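Local atomic coordinates of glyoxalase family protein (PDB entry 1SS4), a protein that is of unknown function but belongs to the glyoxalase/bleomycin resistance/dioxygenase superfamily, probably binds a metal ion, and may have methylmalonyl-CoA epimerase activity. Residues A[30-35]-A[111-116]; A[104-109]-A[132-137]. All coordinates share one frame; numbering follows the deposited sequence.

From the N terminus the chain runs through strand 9-18 into helix 22-32, whose last turn is used in contact 1, and then through strands 35-42, 57-64 and 71-79 of the first sheet. Strand 95-103 opens the second sheet and leads into helix 106-115. The end of this helix meets residues 30-35, closing the long loop of contact 1; its start packs on strand 131-137 in contact 2, closing the shorter loop through strand 119-127. The contacts cross, because residues 104-109 lie between 30-35 and 111-116 while 132-137 come after both. Helix 106-115 thus ties its own sheet to helix 22-32. Selenomethionine Met109 joins the contacts, its CE packing against the carbonyl oxygens of Glu31 and Ile32.

Contact 1: residues A[30-35]-A[111-116]; sequences EEIGLN and SRLTKH
Glu31 and Leu113 mark the nearest approach of the two backbones, their CA atoms 7.4 Å apart, where the last turn of helix 22-32 meets the last turns of helix 106-115. Gly33, with a phi of 126°, is the C-prime residue of a Schellman motif that ends the first helix, with Leu34 N directed to Phe29 O. The apolar part of the contact is small. In Leu113, chi1 (-69°) turns CG beside the backbone N. Its CD1 meets Ile32 CD1 at 3.5 Å, the two side chains crossing at about a right angle, and its CD2 rests 4.0 Å from Glu31 CB. The polar contacts gather around Glu31. Its OE1 sits too close to a neighbour in the model, and what depends on it is correspondingly less sure: the carboxylate stands almost perpendicular to the guanidinium of Arg112, the salt bridge between Glu31 OE1 and Arg112 NH1 is long, and Glu31 OE1 lies 3.4 Å from His116 NE2, at the edge of the imidazole near the ring plane. Arg112 NH1 also approaches Glu31 O, near the guanidinium plane, but the angle is too poor for a hydrogen bond. The firmer polar partner of Arg112 is Glu108, one helical turn back, which forms a salt bridge with NH2. The contact joins the ends of two helices, one following the first strand of each four-stranded sheet. Phe28 of helix 22-32 and Ala118 also touch Leu113, Phe101 of strand 95-103 lies against Ile32, and Leu9 of the second subunit packs on Ile32.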
ATOM      1  N   GLU A  30      -5.633   2.777 -14.862  1.00 30.36           N
ATOM      2  CA  GLU A  30      -6.212   2.037 -15.984  1.00 32.79           C
ATOM      3  C   GLU A  30      -5.098   1.749 -16.982  1.00 33.04           C
ATOM      4  O   GLU A  30      -5.039   0.662 -17.554  1.00 33.64           O
ATOM      5  CB  GLU A  30      -7.326   2.832 -16.662  1.00 33.04           C
ATOM      6  CG  GLU A  30      -8.627   2.814 -15.888  1.00 35.63           C
ATOM      7  CD  GLU A  30      -9.657   3.756 -16.467  1.00 37.34           C
ATOM      8  OE1 GLU A  30      -9.304   4.512 -17.401  1.00 39.06           O
ATOM      9  OE2 GLU A  30     -10.814   3.747 -15.979  1.00 36.49           O
ATOM     10  N   GLU A  31      -4.207   2.723 -17.167  1.00 33.73           N
ATOM     11  CA  GLU A  31      -3.066   2.594 -18.073  1.00 33.50           C
ATOM     12  C   GLU A  31      -2.097   1.521 -17.583  1.00 33.40           C
ATOM     13  O   GLU A  31      -1.463   0.833 -18.380  1.00 31.41           O
ATOM     14  CB  GLU A  31      -2.319   3.925 -18.174  1.00 36.98           C
ATOM     15  CG  GLU A  31      -3.076   5.027 -18.891  1.00 42.71           C
ATOM     16  CD  GLU A  31      -3.123   4.824 -20.402  1.00 45.81           C
ATOM     17  OE1 GLU A  31      -2.058   4.583 -21.011  1.00 48.77           O
ATOM     18  OE2 GLU A  31      -4.223   4.913 -20.980  1.00 48.54           O
ATOM     19  N   ILE A  32      -1.968   1.398 -16.264  1.00 29.92           N
ATOM     20  CA  ILE A  32      -1.105   0.388 -15.675  1.00 28.89           C
ATOM     21  C   ILE A  32      -1.728  -0.982 -15.959  1.00 27.83           C
ATOM     22  O   ILE A  32      -1.035  -1.989 -16.039  1.00 27.83           O
ATOM     23  CB  ILE A  32      -1.012   0.554 -14.133  1.00 30.19           C
ATOM     24  CG1 ILE A  32      -0.261   1.842 -13.783  1.00 30.65           C
ATOM     25  CG2 ILE A  32      -0.364  -0.689 -13.514  1.00 29.64           C
ATOM     26  CD1 ILE A  32       1.246   1.736 -13.929  1.00 35.66           C
ATOM     27  N   GLY A  33      -3.048  -1.023 -16.059  1.00 28.72           N
ATOM     28  CA  GLY A  33      -3.698  -2.288 -16.333  1.00 28.62           C
ATOM     29  C   GLY A  33      -4.788  -2.704 -15.373  1.00 28.99           C
ATOM     30  O   GLY A  33      -5.339  -3.797 -15.523  1.00 28.59           O
ATOM     31  N   LEU A  34      -5.089  -1.874 -14.374  1.00 28.65           N
ATOM     32  CA  LEU A  34      -6.160  -2.220 -13.444  1.00 27.11           C
ATOM     33  C   LEU A  34      -7.499  -1.762 -14.021  1.00 28.64           C
ATOM     34  O   LEU A  34      -7.560  -0.844 -14.849  1.00 27.25           O
ATOM     35  CB  LEU A  34      -5.953  -1.570 -12.070  1.00 28.30           C
ATOM     36  CG  LEU A  34      -4.801  -2.178 -11.268  1.00 27.74           C
ATOM     37  CD1 LEU A  34      -3.523  -1.401 -11.535  1.00 27.30           C
ATOM     38  CD2 LEU A  34      -5.155  -2.143  -9.776  1.00 27.40           C
ATOM     39  N   ASN A  35      -8.569  -2.413 -13.576  1.00 27.83           N
ATOM     40  CA  ASN A  35      -9.916  -2.069 -14.032  1.00 29.76           C
ATOM     41  C   ASN A  35     -10.705  -1.423 -12.897  1.00 29.55           C
ATOM     42  O   ASN A  35     -10.505  -1.742 -11.724  1.00 31.22           O
ATOM     43  CB  ASN A  35     -10.636  -3.326 -14.527  1.00 27.26           C
ATOM     44  CG  ASN A  35      -9.852  -4.057 -15.607  1.00 24.04           C
ATOM     45  OD1 ASN A  35      -9.159  -3.435 -16.419  1.00 23.80           O
ATOM     46  ND2 ASN A  35      -9.966  -5.387 -15.627  1.00 23.13           N
ATOM     47  N   SER A 111       7.545   3.712 -21.562  1.00 41.76           N
ATOM     48  CA  SER A 111       7.391   4.650 -22.655  1.00 42.29           C
ATOM     49  C   SER A 111       6.013   5.299 -22.583  1.00 41.87           C
ATOM     50  O   SER A 111       5.902   6.521 -22.557  1.00 41.73           O
ATOM     51  CB  SER A 111       7.574   3.939 -23.998  1.00 44.55           C
ATOM     52  OG  SER A 111       7.428   4.853 -25.077  1.00 47.75           O
ATOM     53  N   ARG A 112       4.966   4.479 -22.529  1.00 41.71           N
ATOM     54  CA  ARG A 112       3.597   4.977 -22.474  1.00 42.51           C
ATOM     55  C   ARG A 112       3.293   5.893 -21.288  1.00 42.09           C
ATOM     56  O   ARG A 112       2.747   6.980 -21.465  1.00 41.04           O
ATOM     57  CB  ARG A 112       2.616   3.810 -22.448  1.00 45.20           C
ATOM     58  CG  ARG A 112       1.165   4.235 -22.563  1.00 48.21           C
ATOM     59  CD  ARG A 112       0.262   3.193 -21.968  1.00 50.41           C
ATOM     60  NE  ARG A 112       0.637   1.847 -22.385  1.00 50.86           N
ATOM     61  CZ  ARG A 112       0.128   0.749 -21.845  1.00 52.08           C
ATOM     62  NH1 ARG A 112      -0.770   0.848 -20.874  1.00 52.51           N
ATOM     63  NH2 ARG A 112       0.513  -0.446 -22.264  1.00 51.45           N
ATOM     64  N   LEU A 113       3.628   5.444 -20.080  1.00 40.52           N
ATOM     65  CA  LEU A 113       3.369   6.234 -18.874  1.00 39.88           C
ATOM     66  C   LEU A 113       4.096   7.577 -18.887  1.00 39.84           C
ATOM     67  O   LEU A 113       3.524   8.601 -18.515  1.00 40.76           O
ATOM     68  CB  LEU A 113       3.777   5.450 -17.617  1.00 37.16           C
ATOM     69  CG  LEU A 113       2.958   4.210 -17.220  1.00 37.36           C
ATOM     70  CD1 LEU A 113       3.461   3.680 -15.874  1.00 34.27           C
ATOM     71  CD2 LEU A 113       1.489   4.563 -17.105  1.00 35.33           C
ATOM     72  N   THR A 114       5.358   7.578 -19.302  1.00 42.32           N
ATOM     73  CA  THR A 114       6.108   8.821 -19.342  1.00 45.37           C
ATOM     74  C   THR A 114       5.509   9.728 -20.419  1.00 47.42           C
ATOM     75  O   THR A 114       5.555  10.951 -20.305  1.00 46.19           O
ATOM     76  CB  THR A 114       7.630   8.580 -19.602  1.00 46.66           C
ATOM     77  OG1 THR A 114       7.805   7.727 -20.736  1.00 46.22           O
ATOM     78  CG2 THR A 114       8.289   7.936 -18.387  1.00 45.96           C
ATOM     79  N   LYS A 115       4.928   9.125 -21.452  1.00 50.86           N
ATOM     80  CA  LYS A 115       4.301   9.896 -22.524  1.00 54.74           C
ATOM     81  C   LYS A 115       3.135  10.682 -21.934  1.00 55.56           C
ATOM     82  O   LYS A 115       2.804  11.772 -22.402  1.00 57.15           O
ATOM     83  CB  LYS A 115       3.754   8.972 -23.611  1.00 57.11           C
ATOM     84  CG  LYS A 115       4.329   9.189 -24.996  1.00 59.44           C
ATOM     85  CD  LYS A 115       5.582   8.350 -25.212  1.00 62.23           C
ATOM     86  CE  LYS A 115       5.829   8.121 -26.700  1.00 63.73           C
ATOM     87  NZ  LYS A 115       6.823   7.030 -26.945  1.00 64.62           N
ATOM     88  N   HIS A 116       2.510  10.114 -20.909  1.00 55.72           N
ATOM     89  CA  HIS A 116       1.379  10.750 -20.256  1.00 55.85           C
ATOM     90  C   HIS A 116       1.771  11.611 -19.056  1.00 55.24           C
ATOM     91  O   HIS A 116       0.914  11.985 -18.253  1.00 57.14           O
ATOM     92  CB  HIS A 116       0.362   9.702 -19.812  1.00 57.53           C
ATOM     93  CG  HIS A 116      -0.334   9.016 -20.945  1.00 60.61           C
ATOM     94  ND1 HIS A 116      -0.922   9.707 -21.983  1.00 61.70           N
ATOM     95  CD2 HIS A 116      -0.578   7.704 -21.178  1.00 61.60           C
ATOM     96  CE1 HIS A 116      -1.501   8.850 -22.806  1.00 62.48           C
ATOM     97  NE2 HIS A 116      -1.308   7.629 -22.339  1.00 63.29           N
TER

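Contact 2: residues A[104-109]-A[132-137]; sequences EDIDEM and RLCYIR. With FMT (formic acid), chain F.
Asp107 and Arg132 form the polar link between the first turn of helix 106-115 and strand 131-137, a two-pronged salt bridge in which the guanidinium meets the carboxylate end-on. Arg132 NH2 donates to Asp107 OD1 over 3.0 Å, reaching the oxygen on its syn side, and NH1 donates to Asp107 OD2, also over 3.0 Å. The second bond enters from above the carboxylate, 53° out of its plane, and the two flat groups are turned 51° against each other. Each carboxylate oxygen thus has its own N-H, which fixes the rotation of the guanidinium. A water adds a weaker link: it accepts weak bonds from Arg132 NH1 and Asp107 N and lies within hydrogen-bonding reach of Asp105 OD1, though which acceptors take its protons is not settled. Asp105 is the N-cap of the helix and accepts from Glu108 N through OD2, whose modelled position is less sure; the N-H of Ile106 is taken by Glu148 OE2. Alongside the salt bridge, Ile106 lays CG2 over one face of the Arg132 guanidinium, 3.7 Å above the plane and offset toward its rim. In the other branch of Ile106, CG1 is anti to the backbone N and chi2 (175°) extends CD1, which touches Leu133 CA at 3.7 Å and Cys134 SG at 3.8 Å. At the far end of the strand, Arg137 NE and NH2 bind the two oxygens of a formic acid, probably from the crystallisation liquor, with NE to O1 at 2.8 Å; NH2 also bonds to Ala89 O, and NH1 donates to Gly141 O. The helix start therefore packs on the sheet of the second βαβββ module, where strand 131-137 runs between strands 119-127 and 143-149, and Asn7 of the second subunit bonds to Asp105 O and Glu108 OE1.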
ATOM      1  N   GLU A 104       3.914  -7.148 -18.505  1.00 38.53           N
ATOM      2  CA  GLU A 104       4.448  -7.952 -19.589  1.00 40.96           C
ATOM      3  C   GLU A 104       5.703  -7.343 -20.210  1.00 41.27           C
ATOM      4  O   GLU A 104       6.733  -8.009 -20.334  1.00 42.10           O
ATOM      5  CB  GLU A 104       3.381  -8.141 -20.655  1.00 44.30           C
ATOM      6  CG  GLU A 104       3.645  -9.321 -21.552  1.00 50.29           C
ATOM      7  CD  GLU A 104       2.513  -9.553 -22.513  1.00 53.86           C
ATOM      8  OE1 GLU A 104       2.353  -8.732 -23.448  1.00 56.56           O
ATOM      9  OE2 GLU A 104       1.777 -10.549 -22.326  1.00 56.06           O
ATOM     10  N   ASP A 105       5.614  -6.081 -20.611  1.00 40.49           N
ATOM     11  CA  ASP A 105       6.752  -5.396 -21.208  1.00 41.16           C
ATOM     12  C   ASP A 105       6.968  -4.058 -20.530  1.00 38.49           C
ATOM     13  O   ASP A 105       6.214  -3.111 -20.750  1.00 38.36           O
ATOM     14  CB  ASP A 105       6.534  -5.159 -22.697  1.00 45.10           C
ATOM     15  CG  ASP A 105       7.634  -4.305 -23.299  1.00 48.23           C
ATOM     16  OD1 ASP A 105       8.787  -4.778 -23.380  1.00 53.19           O
ATOM     17  OD2 ASP A 105       7.354  -3.153 -23.667  1.00 50.93           O
ATOM     18  N   ILE A 106       8.017  -3.981 -19.725  1.00 37.88           N
ATOM     19  CA  ILE A 106       8.306  -2.770 -18.979  1.00 37.41           C
ATOM     20  C   ILE A 106       8.690  -1.582 -19.859  1.00 37.04           C
ATOM     21  O   ILE A 106       8.348  -0.438 -19.552  1.00 34.31           O
ATOM     22  CB  ILE A 106       9.393  -3.056 -17.909  1.00 35.96           C
ATOM     23  CG1 ILE A 106       9.550  -1.856 -16.977  1.00 35.34           C
ATOM     24  CG2 ILE A 106      10.709  -3.432 -18.583  1.00 38.46           C
ATOM     25  CD1 ILE A 106      10.511  -2.127 -15.840  1.00 30.62           C
ATOM     26  N   ASP A 107       9.383  -1.829 -20.967  1.00 37.13           N
ATOM     27  CA  ASP A 107       9.750  -0.712 -21.831  1.00 39.09           C
ATOM     28  C   ASP A 107       8.516  -0.026 -22.426  1.00 38.52           C
ATOM     29  O   ASP A 107       8.425   1.201 -22.427  1.00 39.33           O
ATOM     30  CB  ASP A 107      10.700  -1.170 -22.947  1.00 41.31           C
ATOM     31  CG  ASP A 107      12.096  -1.505 -22.432  1.00 42.87           C
ATOM     32  OD1 ASP A 107      12.606  -0.806 -21.527  1.00 43.18           O
ATOM     33  OD2 ASP A 107      12.703  -2.462 -22.955  1.00 46.15           O
ATOM     34  N   GLU A 108       7.559  -0.803 -22.920  1.00 39.22           N
ATOM     35  CA  GLU A 108       6.349  -0.219 -23.484  1.00 40.76           C
ATOM     36  C   GLU A 108       5.615   0.555 -22.382  1.00 40.61           C
ATOM     37  O   GLU A 108       5.152   1.678 -22.594  1.00 40.88           O
ATOM     38  CB  GLU A 108       5.445  -1.318 -24.047  1.00 42.23           C
ATOM     39  CG  GLU A 108       4.300  -0.849 -24.935  1.00 46.90           C
ATOM     40  CD  GLU A 108       3.206  -0.111 -24.181  1.00 51.16           C
ATOM     41  OE1 GLU A 108       2.741  -0.631 -23.139  1.00 52.31           O
ATOM     42  OE2 GLU A 108       2.798   0.983 -24.635  1.00 53.42           O
HETATM   43  N   MSE A 109       5.528  -0.042 -21.196  1.00 40.68           N
HETATM   44  CA  MSE A 109       4.837   0.603 -20.078  1.00 39.43           C
HETATM   45  C   MSE A 109       5.529   1.898 -19.659  1.00 38.98           C
HETATM   46  O   MSE A 109       4.866   2.903 -19.390  1.00 39.30           O
HETATM   47  CB  MSE A 109       4.750  -0.349 -18.880  1.00 39.55           C
HETATM   48  CG  MSE A 109       3.909   0.194 -17.727  1.00 39.91           C
HETATM   49 SE   MSE A 109       2.073   0.585 -18.224  0.92 42.26          SE
HETATM   50  CE  MSE A 109       1.369  -1.206 -18.096  1.00 41.04           C
ATOM     51  N   ARG A 132      13.755  -7.076 -14.536  1.00 46.20           N
ATOM     52  CA  ARG A 132      14.129  -5.785 -15.080  1.00 42.67           C
ATOM     53  C   ARG A 132      13.097  -4.946 -14.331  1.00 41.62           C
ATOM     54  O   ARG A 132      11.920  -5.310 -14.290  1.00 41.54           O
ATOM     55  CB  ARG A 132      13.903  -5.708 -16.591  1.00 41.98           C
ATOM     56  CG  ARG A 132      15.049  -6.305 -17.427  1.00 40.99           C
ATOM     57  CD  ARG A 132      14.894  -5.967 -18.910  1.00 40.68           C
ATOM     58  NE  ARG A 132      15.081  -4.540 -19.163  1.00 39.53           N
ATOM     59  CZ  ARG A 132      14.402  -3.848 -20.069  1.00 39.67           C
ATOM     60  NH1 ARG A 132      13.488  -4.456 -20.816  1.00 41.77           N
ATOM     61  NH2 ARG A 132      14.614  -2.546 -20.214  1.00 39.32           N
ATOM     62  N   LEU A 133      13.527  -3.854 -13.711  1.00 38.43           N
ATOM     63  CA  LEU A 133      12.580  -3.037 -12.962  1.00 36.80           C
ATOM     64  C   LEU A 133      12.984  -1.577 -12.827  1.00 34.79           C
ATOM     65  O   LEU A 133      14.133  -1.210 -13.069  1.00 34.66           O
ATOM     66  CB  LEU A 133      12.378  -3.625 -11.564  1.00 33.67           C
ATOM     67  CG  LEU A 133      13.527  -3.405 -10.582  1.00 34.83           C
ATOM     68  CD1 LEU A 133      13.051  -3.720  -9.171  1.00 32.33           C
ATOM     69  CD2 LEU A 133      14.729  -4.270 -10.969  1.00 36.07           C
ATOM     70  N   CYS A 134      12.017  -0.755 -12.426  1.00 31.78           N
ATOM     71  CA  CYS A 134      12.239   0.663 -12.237  1.00 31.26           C
ATOM     72  C   CYS A 134      11.191   1.242 -11.291  1.00 29.63           C
ATOM     73  O   CYS A 134      10.215   0.572 -10.933  1.00 27.16           O
ATOM     74  CB  CYS A 134      12.144   1.402 -13.572  1.00 32.24           C
ATOM     75  SG  CYS A 134      10.487   1.378 -14.293  1.00 34.78           S
ATOM     76  N   TYR A 135      11.424   2.485 -10.894  1.00 26.76           N
ATOM     77  CA  TYR A 135      10.503   3.236 -10.044  1.00 27.33           C
ATOM     78  C   TYR A 135      10.039   4.377 -10.923  1.00 29.54           C
ATOM     79  O   TYR A 135      10.830   4.980 -11.647  1.00 30.20           O
ATOM     80  CB  TYR A 135      11.200   3.826  -8.818  1.00 24.57           C
ATOM     81  CG  TYR A 135      11.296   2.921  -7.612  1.00 24.81           C
ATOM     82  CD1 TYR A 135      11.702   3.433  -6.374  1.00 25.26           C
ATOM     83  CD2 TYR A 135      11.008   1.564  -7.701  1.00 24.98           C
ATOM     84  CE1 TYR A 135      11.815   2.613  -5.262  1.00 25.23           C
ATOM     85  CE2 TYR A 135      11.126   0.736  -6.601  1.00 24.47           C
ATOM     86  CZ  TYR A 135      11.531   1.270  -5.383  1.00 24.86           C
ATOM     87  OH  TYR A 135      11.678   0.437  -4.305  1.00 27.47           O
ATOM     88  N   ILE A 136       8.758   4.680 -10.847  1.00 30.27           N
ATOM     89  CA  ILE A 136       8.169   5.741 -11.637  1.00 32.66           C
ATOM     90  C   ILE A 136       7.319   6.599 -10.737  1.00 32.46           C
ATOM     91  O   ILE A 136       6.670   6.078  -9.831  1.00 31.44           O
ATOM     92  CB  ILE A 136       7.229   5.152 -12.714  1.00 36.16           C
ATOM     93  CG1 ILE A 136       8.041   4.335 -13.714  1.00 38.02           C
ATOM     94  CG2 ILE A 136       6.434   6.260 -13.395  1.00 37.68           C
ATOM     95  CD1 ILE A 136       8.952   5.174 -14.558  1.00 42.64           C
ATOM     96  N   ARG A 137       7.346   7.911 -10.980  1.00 31.48           N
ATOM     97  CA  ARG A 137       6.500   8.855 -10.269  1.00 30.15           C
ATOM     98  C   ARG A 137       5.321   8.981 -11.237  1.00 30.51           C
ATOM     99  O   ARG A 137       5.460   9.533 -12.346  1.00 28.72           O
ATOM    100  CB  ARG A 137       7.194  10.213 -10.109  1.00 30.99           C
ATOM    101  CG  ARG A 137       8.359  10.218  -9.132  1.00 33.84           C
ATOM    102  CD  ARG A 137       7.947  10.810  -7.807  1.00 36.28           C
ATOM    103  NE  ARG A 137       8.946  10.627  -6.755  1.00 32.91           N
ATOM    104  CZ  ARG A 137       8.630  10.397  -5.486  1.00 31.84           C
ATOM    105  NH1 ARG A 137       7.350  10.324  -5.153  1.00 27.84           N
ATOM    106  NH2 ARG A 137       9.578  10.247  -4.558  1.00 24.59           N
TER
HETATM  107  C   FMT F 403      12.441  11.210  -6.650  0.95 41.61           C
HETATM  108  O1  FMT F 403      11.508  11.387  -7.501  0.95 40.03           O
HETATM  109  O2  FMT F 403      12.349  10.081  -6.063  0.95 41.11           O
HETATM  110  O   HOH W   1      10.839  -4.662 -21.931  1.00 43.39           O